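Protein OS-9 homolog (Saccharomyces cerevisiae, PDB 2YMA) acts as an endoplasmic reticulum lectin that recruits misfolded lumenal glycoproteins to the HRD1 ubiquitin ligase for degradation, and self-associates through its dimerization domain. Local coordinates at the interface of chains A and B. Residues are numbered along the deposited sequence; one frame, centred on the assembly and turned at random. Chains: chain A/B, Protein OS-9 homolog.

Contact 1: the interface of chains A and B. Residues chain A 88, 120, 123, 125-126, 130; chain B 119-122.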
ATOM      1  N   LEU A  88      -5.256  -2.422   1.309  1.00 38.32           N
ATOM      2  CA  LEU A  88      -5.315  -2.737  -0.124  1.00 40.52           C
ATOM      3  C   LEU A  88      -6.043  -4.036  -0.349  1.00 37.21           C
ATOM      4  O   LEU A  88      -5.925  -4.963   0.447  1.00 47.40           O
ATOM      5  CB  LEU A  88      -3.916  -2.963  -0.717  1.00 43.01           C
ATOM      6  CG  LEU A  88      -2.697  -2.075  -0.581  1.00 58.77           C
ATOM      7  CD1 LEU A  88      -2.275  -1.959   0.876  1.00 66.01           C
ATOM      8  CD2 LEU A  88      -1.601  -2.726  -1.408  1.00 53.76           C
ATOM      9  N   PHE A 120      -1.126  -2.058 -10.104  1.00 58.12           N
ATOM     10  CA  PHE A 120      -0.513  -2.585  -8.898  1.00 61.71           C
ATOM     11  C   PHE A 120      -0.888  -4.044  -8.630  1.00 57.57           C
ATOM     12  O   PHE A 120      -2.029  -4.360  -8.311  1.00 74.38           O
ATOM     13  CB  PHE A 120      -0.835  -1.727  -7.679  1.00 64.77           C
ATOM     14  CG  PHE A 120       0.061  -2.012  -6.518  1.00 77.24           C
ATOM     15  CD1 PHE A 120      -0.203  -3.075  -5.672  1.00 66.13           C
ATOM     16  CD2 PHE A 120       1.201  -1.252  -6.307  1.00 82.14           C
ATOM     17  CE1 PHE A 120       0.634  -3.354  -4.618  1.00 66.69           C
ATOM     18  CE2 PHE A 120       2.042  -1.520  -5.252  1.00 76.76           C
ATOM     19  CZ  PHE A 120       1.760  -2.574  -4.402  1.00 62.92           C
ATOM     20  N   ASN A 123       1.865  -9.360  -4.379  1.00 54.76           N
ATOM     21  CA  ASN A 123       2.658 -10.561  -4.177  1.00 59.79           C
ATOM     22  C   ASN A 123       1.864 -11.575  -3.350  1.00 78.57           C
ATOM     23  O   ASN A 123       1.053 -11.201  -2.480  1.00 60.39           O
ATOM     24  CB  ASN A 123       3.971 -10.230  -3.475  1.00 56.11           C
ATOM     25  CG  ASN A 123       5.120 -11.047  -4.005  1.00 82.69           C
ATOM     26  OD1 ASN A 123       5.008 -11.680  -5.054  1.00 94.74           O
ATOM     27  ND2 ASN A 123       6.236 -11.034  -3.292  1.00 95.58           N
ATOM     28  N   ASP A 125       2.397 -13.377  -0.889  1.00 59.03           N
ATOM     29  CA  ASP A 125       2.529 -13.350   0.563  1.00 67.61           C
ATOM     30  C   ASP A 125       2.150 -12.026   1.245  1.00 64.46           C
ATOM     31  O   ASP A 125       2.313 -11.889   2.456  1.00 69.77           O
ATOM     32  CB  ASP A 125       3.933 -13.807   0.996  1.00 77.39           C
ATOM     33  CG  ASP A 125       5.041 -12.984   0.371  1.00103.75           C
ATOM     34  OD1 ASP A 125       4.961 -12.678  -0.839  1.00116.07           O
ATOM     35  OD2 ASP A 125       6.000 -12.647   1.097  1.00106.91           O
ATOM     36  N   ASN A 126       1.639 -11.057   0.491  1.00 55.30           N
ATOM     37  CA  ASN A 126       1.150  -9.833   1.127  1.00 51.46           C
ATOM     38  C   ASN A 126      -0.190 -10.013   1.831  1.00 42.89           C
ATOM     39  O   ASN A 126      -1.075 -10.710   1.346  1.00 56.60           O
ATOM     40  CB  ASN A 126       0.993  -8.692   0.123  1.00 52.98           C
ATOM     41  CG  ASN A 126       2.297  -8.312  -0.561  1.00 60.28           C
ATOM     42  OD1 ASN A 126       3.379  -8.368   0.022  1.00 57.17           O
ATOM     43  ND2 ASN A 126       2.187  -7.908  -1.811  1.00 47.41           N
ATOM     44  N   LEU A 130      -0.662  -2.271   4.194  1.00 44.59           N
ATOM     45  CA  LEU A 130       0.671  -1.774   3.915  1.00 48.44           C
ATOM     46  C   LEU A 130       1.187  -1.094   5.189  1.00 62.31           C
ATOM     47  O   LEU A 130       2.347  -1.265   5.576  1.00 51.52           O
ATOM     48  CB  LEU A 130       0.637  -0.788   2.747  1.00 37.88           C
ATOM     49  CG  LEU A 130       1.943  -0.046   2.479  1.00 49.01           C
ATOM     50  CD1 LEU A 130       3.065  -1.039   2.214  1.00 40.55           C
ATOM     51  CD2 LEU A 130       1.772   0.918   1.330  1.00 57.40           C
TER
ATOM     52  N   THR B 119       7.586  -6.910   6.310  1.00 53.47           N
ATOM     53  CA  THR B 119       7.035  -8.117   5.705  1.00 66.34           C
ATOM     54  C   THR B 119       6.311  -7.835   4.415  1.00 65.36           C
ATOM     55  O   THR B 119       5.841  -8.754   3.751  1.00 84.05           O
ATOM     56  CB  THR B 119       6.082  -8.859   6.660  1.00 71.74           C
ATOM     57  OG1 THR B 119       5.041  -7.975   7.099  1.00 75.45           O
ATOM     58  CG2 THR B 119       6.847  -9.356   7.862  1.00 65.67           C
ATOM     59  N   PHE B 120       6.206  -6.561   4.057  1.00 61.08           N
ATOM     60  CA  PHE B 120       5.601  -6.232   2.784  1.00 61.25           C
ATOM     61  C   PHE B 120       6.632  -6.359   1.664  1.00 59.53           C
ATOM     62  O   PHE B 120       7.559  -5.557   1.560  1.00 69.82           O
ATOM     63  CB  PHE B 120       4.969  -4.844   2.795  1.00 63.36           C
ATOM     64  CG  PHE B 120       4.068  -4.605   1.630  1.00 72.72           C
ATOM     65  CD1 PHE B 120       4.592  -4.234   0.404  1.00 66.73           C
ATOM     66  CD2 PHE B 120       2.703  -4.802   1.746  1.00 80.56           C
ATOM     67  CE1 PHE B 120       3.771  -4.040  -0.680  1.00 60.68           C
ATOM     68  CE2 PHE B 120       1.875  -4.603   0.669  1.00 78.17           C
ATOM     69  CZ  PHE B 120       2.412  -4.223  -0.549  1.00 63.73           C
ATOM     70  N   THR B 121       6.463  -7.388   0.842  1.00 58.63           N
ATOM     71  CA  THR B 121       7.287  -7.586  -0.342  1.00 71.13           C
ATOM     72  C   THR B 121       6.664  -6.965  -1.602  1.00 66.26           C
ATOM     73  O   THR B 121       5.469  -7.106  -1.855  1.00 70.25           O
ATOM     74  CB  THR B 121       7.525  -9.088  -0.614  1.00 63.39           C
ATOM     75  OG1 THR B 121       6.294  -9.697  -1.012  1.00 83.26           O
ATOM     76  CG2 THR B 121       8.050  -9.783   0.624  1.00 61.55           C
ATOM     77  N   PHE B 122       7.500  -6.294  -2.390  1.00 76.29           N
ATOM     78  CA  PHE B 122       7.117  -5.728  -3.683  1.00 57.06           C
ATOM     79  C   PHE B 122       7.072  -6.757  -4.801  1.00 62.47           C
ATOM     80  O   PHE B 122       7.962  -7.595  -4.934  1.00 88.88           O
ATOM     81  CB  PHE B 122       8.156  -4.719  -4.102  1.00 68.34           C
ATOM     82  CG  PHE B 122       7.799  -3.298  -3.810  1.00 72.44           C
ATOM     83  CD1 PHE B 122       6.882  -2.620  -4.603  1.00 70.45           C
ATOM     84  CD2 PHE B 122       8.435  -2.618  -2.784  1.00 59.55           C
ATOM     85  CE1 PHE B 122       6.590  -1.294  -4.367  1.00 52.60           C
ATOM     86  CE2 PHE B 122       8.154  -1.296  -2.536  1.00 55.95           C
ATOM     87  CZ  PHE B 122       7.228  -0.630  -3.331  1.00 70.66           C
TER
HETATM   88  O   HOH W   1       4.837 -10.193   1.898  1.00 57.16           O

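Contact 2: the interface of chains A and B. Residues chain A 86, 88, 103, 105, 130-131; chain B 86, 88, 103, 105, 130.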
ATOM      1  N   VAL A  86      -3.311   2.287   5.608  1.00 39.60           N
ATOM      2  CA  VAL A  86      -3.383   2.064   4.182  1.00 41.64           C
ATOM      3  C   VAL A  86      -3.713   0.591   3.970  1.00 51.89           C
ATOM      4  O   VAL A  86      -2.922  -0.301   4.318  1.00 39.97           O
ATOM      5  CB  VAL A  86      -2.072   2.421   3.445  1.00 49.02           C
ATOM      6  CG1 VAL A  86      -2.158   1.971   1.992  1.00 34.50           C
ATOM      7  CG2 VAL A  86      -1.839   3.897   3.510  1.00 35.62           C
ATOM      8  N   LEU A  88      -5.256  -2.422   1.309  1.00 38.32           N
ATOM      9  CA  LEU A  88      -5.315  -2.737  -0.124  1.00 40.52           C
ATOM     10  C   LEU A  88      -6.043  -4.036  -0.349  1.00 37.21           C
ATOM     11  O   LEU A  88      -5.925  -4.963   0.447  1.00 47.40           O
ATOM     12  CB  LEU A  88      -3.916  -2.963  -0.717  1.00 43.01           C
ATOM     13  CG  LEU A  88      -2.697  -2.075  -0.581  1.00 58.77           C
ATOM     14  CD1 LEU A  88      -2.275  -1.959   0.876  1.00 66.01           C
ATOM     15  CD2 LEU A  88      -1.601  -2.726  -1.408  1.00 53.76           C
ATOM     16  N   SER A 103      -7.044   0.943  -3.227  1.00 44.95           N
ATOM     17  CA  SER A 103      -6.258   1.500  -2.144  1.00 34.09           C
ATOM     18  C   SER A 103      -7.174   2.335  -1.262  1.00 38.79           C
ATOM     19  O   SER A 103      -7.815   3.274  -1.741  1.00 51.19           O
ATOM     20  CB  SER A 103      -5.129   2.372  -2.708  1.00 56.76           C
ATOM     21  OG  SER A 103      -4.443   3.064  -1.678  1.00 39.50           O
ATOM     22  N   ASN A 105      -7.171   4.699   2.078  1.00 45.35           N
ATOM     23  CA  ASN A 105      -6.268   5.431   2.949  1.00 38.85           C
ATOM     24  C   ASN A 105      -7.072   6.174   3.986  1.00 42.13           C
ATOM     25  O   ASN A 105      -7.591   7.264   3.739  1.00 52.81           O
ATOM     26  CB  ASN A 105      -5.371   6.396   2.149  1.00 39.38           C
ATOM     27  CG  ASN A 105      -4.340   7.123   3.026  1.00 55.30           C
ATOM     28  OD1 ASN A 105      -4.134   6.790   4.203  1.00 53.20           O
ATOM     29  ND2 ASN A 105      -3.683   8.123   2.442  1.00 49.00           N
ATOM     30  N   LEU A 130      -0.662  -2.271   4.194  1.00 44.59           N
ATOM     31  CA  LEU A 130       0.671  -1.774   3.915  1.00 48.44           C
ATOM     32  C   LEU A 130       1.187  -1.094   5.189  1.00 62.31           C
ATOM     33  O   LEU A 130       2.347  -1.265   5.576  1.00 51.52           O
ATOM     34  CB  LEU A 130       0.637  -0.788   2.747  1.00 37.88           C
ATOM     35  CG  LEU A 130       1.943  -0.046   2.479  1.00 49.01           C
ATOM     36  CD1 LEU A 130       3.065  -1.039   2.214  1.00 40.55           C
ATOM     37  CD2 LEU A 130       1.772   0.918   1.330  1.00 57.40           C
ATOM     38  N   SER A 131       0.304  -0.353   5.853  1.00 40.71           N
ATOM     39  CA  SER A 131       0.668   0.378   7.050  1.00 46.87           C
ATOM     40  C   SER A 131      -0.568   0.695   7.896  1.00 45.79           C
ATOM     41  O   SER A 131      -1.699   0.653   7.406  1.00 41.50           O
ATOM     42  CB  SER A 131       1.413   1.670   6.675  1.00 42.60           C
ATOM     43  OG  SER A 131       0.524   2.714   6.301  1.00 51.95           O
TER
ATOM     44  N   VAL B  86       0.536   7.990  -1.392  1.00 47.73           N
ATOM     45  CA  VAL B  86       1.128   6.846  -0.715  1.00 40.20           C
ATOM     46  C   VAL B  86       2.248   6.329  -1.597  1.00 53.46           C
ATOM     47  O   VAL B  86       1.986   5.787  -2.679  1.00 48.77           O
ATOM     48  CB  VAL B  86       0.102   5.710  -0.435  1.00 45.42           C
ATOM     49  CG1 VAL B  86       0.799   4.464   0.134  1.00 35.67           C
ATOM     50  CG2 VAL B  86      -0.967   6.191   0.533  1.00 38.37           C
ATOM     51  N   LEU B  88       5.924   4.087  -1.796  1.00 40.73           N
ATOM     52  CA  LEU B  88       6.625   2.950  -1.192  1.00 36.13           C
ATOM     53  C   LEU B  88       7.963   2.715  -1.845  1.00 41.31           C
ATOM     54  O   LEU B  88       8.116   2.956  -3.059  1.00 44.43           O
ATOM     55  CB  LEU B  88       5.885   1.653  -1.458  1.00 46.75           C
ATOM     56  CG  LEU B  88       4.447   1.330  -1.174  1.00 54.79           C
ATOM     57  CD1 LEU B  88       3.527   2.216  -1.972  1.00 68.88           C
ATOM     58  CD2 LEU B  88       4.350  -0.107  -1.611  1.00 51.37           C
ATOM     59  N   SER B 103       6.880   2.773   3.825  1.00 50.36           N
ATOM     60  CA  SER B 103       5.629   3.374   3.349  1.00 44.62           C
ATOM     61  C   SER B 103       5.640   4.840   3.758  1.00 46.78           C
ATOM     62  O   SER B 103       5.895   5.166   4.920  1.00 60.75           O
ATOM     63  CB  SER B 103       4.407   2.636   3.924  1.00 46.95           C
ATOM     64  OG  SER B 103       3.249   3.458   3.963  1.00 73.95           O
ATOM     65  N   ASN B 105       3.280   8.165   3.687  1.00 55.71           N
ATOM     66  CA  ASN B 105       1.956   8.726   3.496  1.00 53.82           C
ATOM     67  C   ASN B 105       2.006  10.247   3.692  1.00 65.89           C
ATOM     68  O   ASN B 105       2.131  10.735   4.813  1.00 70.29           O
ATOM     69  CB  ASN B 105       0.969   8.056   4.468  1.00 69.18           C
ATOM     70  CG  ASN B 105      -0.496   8.329   4.125  1.00 60.99           C
ATOM     71  OD1 ASN B 105      -0.820   8.810   3.040  1.00 75.92           O
ATOM     72  ND2 ASN B 105      -1.387   8.017   5.060  1.00 60.38           N
ATOM     73  N   LEU B 130       1.476   3.767  -4.743  1.00 45.71           N
ATOM     74  CA  LEU B 130       0.259   3.006  -4.585  1.00 52.84           C
ATOM     75  C   LEU B 130      -0.920   3.921  -4.923  1.00 62.41           C
ATOM     76  O   LEU B 130      -1.834   3.529  -5.649  1.00 58.32           O
ATOM     77  CB  LEU B 130       0.155   2.481  -3.163  1.00 44.48           C
ATOM     78  CG  LEU B 130      -1.185   1.830  -2.849  1.00 52.88           C
ATOM     79  CD1 LEU B 130      -1.450   0.668  -3.825  1.00 43.25           C
ATOM     80  CD2 LEU B 130      -1.178   1.366  -1.397  1.00 60.55           C
TER

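Contact 3: the interface of chains A and B. Residues chain A 130-132; chain B 103, 115, 117.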
ATOM      1  N   LEU A 130      -0.662  -2.271   4.194  1.00 44.59           N
ATOM      2  CA  LEU A 130       0.671  -1.774   3.915  1.00 48.44           C
ATOM      3  C   LEU A 130       1.187  -1.094   5.189  1.00 62.31           C
ATOM      4  O   LEU A 130       2.347  -1.265   5.576  1.00 51.52           O
ATOM      5  CB  LEU A 130       0.637  -0.788   2.747  1.00 37.88           C
ATOM      6  CG  LEU A 130       1.943  -0.046   2.479  1.00 49.01           C
ATOM      7  CD1 LEU A 130       3.065  -1.039   2.214  1.00 40.55           C
ATOM      8  CD2 LEU A 130       1.772   0.918   1.330  1.00 57.40           C
ATOM      9  N   SER A 131       0.304  -0.353   5.853  1.00 40.71           N
ATOM     10  CA  SER A 131       0.668   0.378   7.050  1.00 46.87           C
ATOM     11  C   SER A 131      -0.568   0.695   7.896  1.00 45.79           C
ATOM     12  O   SER A 131      -1.699   0.653   7.406  1.00 41.50           O
ATOM     13  CB  SER A 131       1.413   1.670   6.675  1.00 42.60           C
ATOM     14  OG  SER A 131       0.524   2.714   6.301  1.00 51.95           O
ATOM     15  N   TYR A 132      -0.343   1.020   9.166  1.00 43.06           N
ATOM     16  CA  TYR A 132      -1.428   1.427  10.054  1.00 49.72           C
ATOM     17  C   TYR A 132      -0.905   2.218  11.245  1.00 62.82           C
ATOM     18  O   TYR A 132       0.291   2.253  11.511  1.00 54.93           O
ATOM     19  CB  TYR A 132      -2.219   0.211  10.546  1.00 46.75           C
ATOM     20  CG  TYR A 132      -1.379  -0.756  11.328  1.00 56.73           C
ATOM     21  CD1 TYR A 132      -0.630  -1.731  10.684  1.00 47.90           C
ATOM     22  CD2 TYR A 132      -1.319  -0.687  12.711  1.00 52.11           C
ATOM     23  CE1 TYR A 132       0.145  -2.619  11.401  1.00 51.64           C
ATOM     24  CE2 TYR A 132      -0.552  -1.567  13.434  1.00 67.87           C
ATOM     25  CZ  TYR A 132       0.178  -2.530  12.777  1.00 73.59           C
ATOM     26  OH  TYR A 132       0.947  -3.407  13.508  1.00 91.65           O
TER
ATOM     27  N   SER B 103       6.880   2.773   3.825  1.00 50.36           N
ATOM     28  CA  SER B 103       5.629   3.374   3.349  1.00 44.62           C
ATOM     29  C   SER B 103       5.640   4.840   3.758  1.00 46.78           C
ATOM     30  O   SER B 103       5.895   5.166   4.920  1.00 60.75           O
ATOM     31  CB  SER B 103       4.407   2.636   3.924  1.00 46.95           C
ATOM     32  OG  SER B 103       3.249   3.458   3.963  1.00 73.95           O
ATOM     33  N   PHE B 115       6.093   4.598   7.815  1.00 46.07           N
ATOM     34  CA  PHE B 115       5.837   3.334   8.487  1.00 46.34           C
ATOM     35  C   PHE B 115       6.823   2.371   7.881  1.00 49.77           C
ATOM     36  O   PHE B 115       7.040   2.397   6.676  1.00 44.27           O
ATOM     37  CB  PHE B 115       4.398   2.886   8.216  1.00 43.07           C
ATOM     38  CG  PHE B 115       4.017   1.564   8.843  1.00 54.63           C
ATOM     39  CD1 PHE B 115       4.262   0.364   8.181  1.00 47.49           C
ATOM     40  CD2 PHE B 115       3.362   1.524  10.077  1.00 55.87           C
ATOM     41  CE1 PHE B 115       3.880  -0.862   8.746  1.00 53.27           C
ATOM     42  CE2 PHE B 115       2.977   0.306  10.653  1.00 53.11           C
ATOM     43  CZ  PHE B 115       3.232  -0.892   9.982  1.00 45.98           C
ATOM     44  N   ASN B 117       7.589  -1.461   7.178  1.00 43.55           N
ATOM     45  CA  ASN B 117       6.895  -2.725   7.068  1.00 38.81           C
ATOM     46  C   ASN B 117       7.842  -3.814   6.564  1.00 47.36           C
ATOM     47  O   ASN B 117       8.113  -3.924   5.368  1.00 52.16           O
ATOM     48  CB  ASN B 117       5.682  -2.566   6.146  1.00 46.28           C
ATOM     49  CG  ASN B 117       4.733  -3.737   6.230  1.00 51.10           C
ATOM     50  OD1 ASN B 117       5.148  -4.868   6.459  1.00 49.16           O
ATOM     51  ND2 ASN B 117       3.453  -3.472   6.042  1.00 46.19           N
TER

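Contact 1: the interface of chains A and B
The ring of B:Phe120 lies between two side chains of the other subunit. Over the centre of one face stands A:Leu130, whose CD1 methyl makes a CH-pi contact 3.8 Å from the ring centroid, the two side chains running roughly at right angles. Against the opposite face lies the carboxamide of A:Asn126, with amide and ring planes only 4° apart, a true stack in which A:Asn126 CG sits 3.9 Å from B:Phe120 CE2. With B:Phe120 CG anti to its backbone N (chi1 -166°) the ring extends between the two groups.

Next along the chain, B:Thr121 supplies the polar half. Its hydroxyl OG1 takes a nearly straight bond from the amide nitrogen ND2 of A:Asn123, 2.6 Å long, with the oxygen in the amide plane. A chi1 of 68° places OG1 between its own backbone N and carbonyl carbon, turned toward A:Asp125, whose carboxylate meets it tip to tip in a weak bond. The bonds from A:Asn126 to the backbone of B:Thr121 are weak and their arrangement doubtful. Water 1 bridges the subunits, 2.8 Å from A:Asp125 OD2 and 3.0 Å from A:Asn126 OD1. Across the interface the same water 1 lies 2.6 Å from the backbone O of B:Thr119.

The segment B:Thr119 to B:Thr121 is thus held by both stacking and polar contacts; the patch holds one flank of the Yos9 homodimer and its symmetry twin the other.

Contact 2: the interface of chains A and B
Two copies of one residue, A:Asn105 and B:Asn105, face each other tip to tip and pair through their carboxamides. ND2 of A:Asn105 gives a hydrogen bond of 3.0 Å to the carboxamide oxygen OD1 of B:Asn105, and the reciprocal bond, from B:Asn105 ND2 to A:Asn105 OD1, is weak. The amide planes are twisted 50° apart, so the pair is not a flat amide dimer, and the donor is tilted from the carbonyl plane. Both side chains extend with CG anti to the backbone N (chi1 -176° in A:Asn105), which points the amides straight across.

Below this polar cap the contact is aliphatic. A:Val86 and B:Val86, neighbours of the asparagines, meet through their CG2 methyls, 3.9 Å apart. On either side a leucine comes in from the opposite subunit: B:Leu130 brings its CD2 methyl to 3.6 Å from A:Val86 CG1 and lies slantwise over A:Leu88, while A:Leu130 sets CD2 3.7 Å from B:Leu88 CG and also meets B:Val86. A:Leu130 CD2 and B:Leu130 CD2 meet at 4.0 Å. Serines edge this core, with B:Ser103 CB 3.9 Å from A:Leu130 CG and A:Ser103 packing likewise on B:Leu130.

Strands 84-92 and 98-106 form the platform into which the two Leu130 side chains, from loops, are inserted. The near-symmetric arrangement forms the apolar centre on which the two dimerization domains join into the homodimer.

Contact 3: the interface of chains A and B
A:Ser131 presses its CB onto one face of the B:Phe115 ring, and this is the tight part of the contact. The carbon stands 3.4 Å from B:Phe115 CG, displaced from the ring centre toward the rim, in a CH-pi arrangement. Its hydroxyl OG is turned away from the ring, a chi1 of 81° placing it between the serine's own N and carbonyl carbon, and CB is left as the group that faces B:Phe115. The main chain continues along the same side: the backbone N of A:Tyr132 lies over the face near the rim, and the carbonyl O of A:Tyr132 comes to the rim, 3.4 Å from B:Phe115 CE2. A chi1 of 179° carries the B:Phe115 ring out from strand 112-117 to A:Ser131.

Packing is looser where the A:Tyr132 ring joins in. That ring runs at a slant to B:Phe115, whose CE2 lies over one of its faces but toward the rim; the nearest ring carbons, A:Tyr132 CE1 and B:Phe115 CZ, are 3.8 Å apart.

At the other end a polar bond ties the main chain just ahead of strand 131-133 to the neighbouring subunit. The carboxamide nitrogen ND2 of B:Asn117 donates to the carbonyl O of A:Leu130 at 2.5 Å, nearly straight at the hydrogen (165°), with the acceptor in the amide plane but the donor above the carbonyl plane.

A:Leu130 belongs to all three contacts, so one residue just ahead of strand 131-133 joins the patches. Contact 1 and contact 2 lie about 10 Å apart between the centres of their C-alpha atoms and also share A:Leu88; contact 1 and contact 3 are equally far apart. Contact 2 and contact 3 are nearer, about 7 Å between the same centres, and share A:Ser131 and B:Ser103 as well. Because the dimer is two-fold symmetric, contacts 1 and 3 recur with the chains exchanged, while contact 2 already pairs equivalent residues. Together they form one continuous surface, consistent with Yos9 acting as a homodimer.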